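Local coordinates for protein putative acyl-CoA thioester hydrolase (Yersinia pestis KIM10+, PDB 5DM5) that probably hydrolyses acyl-CoA thioesters as a hexamer of hot-dog-fold subunits, at residues S97-I102 with E122-Y127. Sequence-based numbering, arbitrary orientation.
Sequences SITINI and EAVFTY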
ATOM      1  N   SER B  97     -23.194  24.598   0.193  1.00 45.31           N
ATOM      2  CA  SER B  97     -22.048  24.502  -0.726  1.00 44.12           C
ATOM      3  C   SER B  97     -20.794  25.327  -0.378  1.00 44.71           C
ATOM      4  O   SER B  97     -20.849  26.545  -0.237  1.00 49.35           O
ATOM      5  CB  SER B  97     -22.504  24.877  -2.137  1.00 49.80           C
ATOM      6  OG  SER B  97     -22.928  26.226  -2.200  1.00 56.36           O
ATOM      7  N   ILE B  98     -19.674  24.623  -0.221  1.00 45.16           N
ATOM      8  CA  ILE B  98     -18.359  25.217   0.070  1.00 44.99           C
ATOM      9  C   ILE B  98     -17.320  25.235  -1.066  1.00 44.27           C
ATOM     10  O   ILE B  98     -16.891  24.175  -1.532  1.00 44.90           O
ATOM     11  CB  ILE B  98     -17.710  24.502   1.260  1.00 44.41           C
ATOM     12  CG1 ILE B  98     -18.657  24.555   2.449  1.00 46.33           C
ATOM     13  CG2 ILE B  98     -16.370  25.136   1.611  1.00 41.28           C
ATOM     14  CD1 ILE B  98     -18.121  23.860   3.654  1.00 48.02           C
ATOM     15  N   THR B  99     -16.968  26.423  -1.558  1.00 44.25           N
ATOM     16  CA  THR B  99     -15.915  26.540  -2.565  1.00 44.17           C
ATOM     17  C   THR B  99     -14.558  26.912  -1.953  1.00 46.20           C
ATOM     18  O   THR B  99     -14.434  27.940  -1.314  1.00 50.25           O
ATOM     19  CB  THR B  99     -16.283  27.574  -3.618  1.00 47.97           C
ATOM     20  OG1 THR B  99     -17.535  27.218  -4.225  1.00 45.30           O
ATOM     21  CG2 THR B  99     -15.201  27.640  -4.670  1.00 44.74           C
ATOM     22  N   ILE B 100     -13.531  26.104  -2.198  1.00 45.37           N
ATOM     23  CA  ILE B 100     -12.211  26.299  -1.593  1.00 45.88           C
ATOM     24  C   ILE B 100     -11.068  26.262  -2.592  1.00 41.53           C
ATOM     25  O   ILE B 100     -10.917  25.282  -3.306  1.00 43.25           O
ATOM     26  CB  ILE B 100     -11.929  25.224  -0.503  1.00 48.46           C
ATOM     27  CG1 ILE B 100     -12.910  25.369   0.662  1.00 52.86           C
ATOM     28  CG2 ILE B 100     -10.512  25.338   0.022  1.00 46.79           C
ATOM     29  CD1 ILE B 100     -12.701  24.368   1.765  1.00 62.46           C
ATOM     30  N   ASN B 101     -10.230  27.296  -2.584  1.00 40.33           N
ATOM     31  CA  ASN B 101      -9.078  27.364  -3.462  1.00 40.87           C
ATOM     32  C   ASN B 101      -7.911  26.660  -2.794  1.00 43.42           C
ATOM     33  O   ASN B 101      -7.474  27.069  -1.724  1.00 47.10           O
ATOM     34  CB  ASN B 101      -8.695  28.812  -3.760  1.00 41.96           C
ATOM     35  CG  ASN B 101      -7.625  28.929  -4.842  1.00 46.57           C
ATOM     36  OD1 ASN B 101      -7.916  28.846  -6.038  1.00 46.79           O
ATOM     37  ND2 ASN B 101      -6.372  29.027  -4.420  1.00 62.98           N
ATOM     38  N   ILE B 102      -7.362  25.659  -3.477  1.00 45.55           N
ATOM     39  CA  ILE B 102      -6.322  24.780  -2.943  1.00 42.83           C
ATOM     40  C   ILE B 102      -5.018  24.927  -3.689  1.00 43.52           C
ATOM     41  O   ILE B 102      -4.988  24.851  -4.917  1.00 48.39           O
ATOM     42  CB  ILE B 102      -6.764  23.305  -2.996  1.00 42.92           C
ATOM     43  CG1 ILE B 102      -8.018  23.120  -2.134  1.00 48.91           C
ATOM     44  CG2 ILE B 102      -5.662  22.397  -2.498  1.00 41.75           C
ATOM     45  CD1 ILE B 102      -8.587  21.712  -2.108  1.00 43.99           C
ATOM     46  N   GLU B 122      -2.513  24.220  -8.604  1.00 37.89           N
ATOM     47  CA  GLU B 122      -3.539  24.912  -7.860  1.00 40.06           C
ATOM     48  C   GLU B 122      -4.865  24.669  -8.532  1.00 39.49           C
ATOM     49  O   GLU B 122      -4.919  24.495  -9.739  1.00 41.93           O
ATOM     50  CB  GLU B 122      -3.239  26.398  -7.696  1.00 49.98           C
ATOM     51  CG  GLU B 122      -4.378  27.135  -7.000  1.00 54.81           C
ATOM     52  CD  GLU B 122      -4.103  28.594  -6.756  1.00 63.67           C
ATOM     53  OE1 GLU B 122      -3.091  29.106  -7.271  1.00 86.52           O
ATOM     54  OE2 GLU B 122      -4.904  29.222  -6.034  1.00 55.20           O
ATOM     55  N   ALA B 123      -5.931  24.596  -7.750  1.00 39.05           N
ATOM     56  CA  ALA B 123      -7.247  24.364  -8.331  1.00 38.24           C
ATOM     57  C   ALA B 123      -8.342  24.868  -7.409  1.00 39.52           C
ATOM     58  O   ALA B 123      -8.083  25.173  -6.255  1.00 40.97           O
ATOM     59  CB  ALA B 123      -7.439  22.904  -8.625  1.00 40.27           C
ATOM     60  N   VAL B 124      -9.563  24.967  -7.918  1.00 38.51           N
ATOM     61  CA  VAL B 124     -10.660  25.445  -7.094  1.00 38.75           C
ATOM     62  C   VAL B 124     -11.699  24.342  -6.894  1.00 38.22           C
ATOM     63  O   VAL B 124     -12.522  24.043  -7.750  1.00 36.63           O
ATOM     64  CB  VAL B 124     -11.308  26.688  -7.710  1.00 42.88           C
ATOM     65  CG1 VAL B 124     -12.430  27.193  -6.826  1.00 36.21           C
ATOM     66  CG2 VAL B 124     -10.257  27.773  -7.908  1.00 44.90           C
ATOM     67  N   PHE B 125     -11.665  23.789  -5.695  1.00 35.96           N
ATOM     68  CA  PHE B 125     -12.455  22.636  -5.320  1.00 36.36           C
ATOM     69  C   PHE B 125     -13.808  22.941  -4.734  1.00 38.83           C
ATOM     70  O   PHE B 125     -13.938  23.881  -3.974  1.00 42.77           O
ATOM     71  CB  PHE B 125     -11.643  21.830  -4.327  1.00 41.82           C
ATOM     72  CG  PHE B 125     -10.663  20.928  -4.974  1.00 39.31           C
ATOM     73  CD1 PHE B 125      -9.614  21.444  -5.691  1.00 34.58           C
ATOM     74  CD2 PHE B 125     -10.788  19.562  -4.849  1.00 36.83           C
ATOM     75  CE1 PHE B 125      -8.731  20.620  -6.290  1.00 36.63           C
ATOM     76  CE2 PHE B 125      -9.894  18.734  -5.439  1.00 36.19           C
ATOM     77  CZ  PHE B 125      -8.863  19.259  -6.163  1.00 35.91           C
ATOM     78  N   THR B 126     -14.811  22.122  -5.043  1.00 37.41           N
ATOM     79  CA  THR B 126     -16.152  22.372  -4.507  1.00 38.36           C
ATOM     80  C   THR B 126     -16.685  21.163  -3.755  1.00 40.15           C
ATOM     81  O   THR B 126     -16.915  20.094  -4.365  1.00 40.35           O
ATOM     82  CB  THR B 126     -17.165  22.695  -5.621  1.00 39.19           C
ATOM     83  OG1 THR B 126     -16.645  23.701  -6.507  1.00 43.20           O
ATOM     84  CG2 THR B 126     -18.476  23.133  -5.019  1.00 35.24           C
ATOM     85  N   TYR B 127     -16.904  21.351  -2.447  1.00 43.90           N
ATOM     86  CA  TYR B 127     -17.388  20.290  -1.540  1.00 44.06           C
ATOM     87  C   TYR B 127     -18.775  20.647  -1.047  1.00 42.62           C
ATOM     88  O   TYR B 127     -19.176  21.809  -1.105  1.00 45.88           O
ATOM     89  CB  TYR B 127     -16.495  20.098  -0.304  1.00 44.13           C
ATOM     90  CG  TYR B 127     -15.059  19.733  -0.556  1.00 38.38           C
ATOM     91  CD1 TYR B 127     -14.618  18.430  -0.464  1.00 35.66           C
ATOM     92  CD2 TYR B 127     -14.137  20.717  -0.845  1.00 37.64           C
ATOM     93  CE1 TYR B 127     -13.302  18.120  -0.682  1.00 35.14           C
ATOM     94  CE2 TYR B 127     -12.833  20.418  -1.065  1.00 37.49           C
ATOM     95  CZ  TYR B 127     -12.409  19.123  -0.987  1.00 36.40           C
ATOM     96  OH  TYR B 127     -11.074  18.849  -1.219  1.00 36.87           O
TER
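The antiparallel hairpin in the middle of the hot-dog sheet pairs Ile98, Ile100 and Ile102 with Tyr127, Phe125 and Ala123, strands 83-93 and 64-74 flanking it. Each of these hydrogen-bonded pairs closes a two-bond ring; in the central one Ile100 N reaches Phe125 O at 2.9 Å with an almost straight N-H...O angle of 179°, while the return bond from Phe125 N to Ile100 O is more bent, 147°. Between the rings sit the non-hydrogen-bonded pairs Thr99-Thr126 and Asn101-Val124, whose side chains project from the other face of the sheet. There Thr99 turns its methyl CG2 to Val124 CG1, and the second Val124 methyl, CG2, faces Asn101 OD1. The extended side chain of Glu122, next to Ala123, carries OE1 to a salt bridge with Arg119. The isoleucine-aromatic face turns to helix 43-60, the sausage that this sheet wraps: Met48 touches Ile102, Ala123 and Phe125, and Tyr127 OH hydrogen-bonds to Asp49 O. Met45 of a second subunit also packs on Phe125. With CG1 beside its own backbone N (chi1 -61°) and CD1 extended beyond it, Ile102 sets that methyl over one face of the Phe125 ring, CD1 lying 4.0 Å from the centroid in a CH-pi contact.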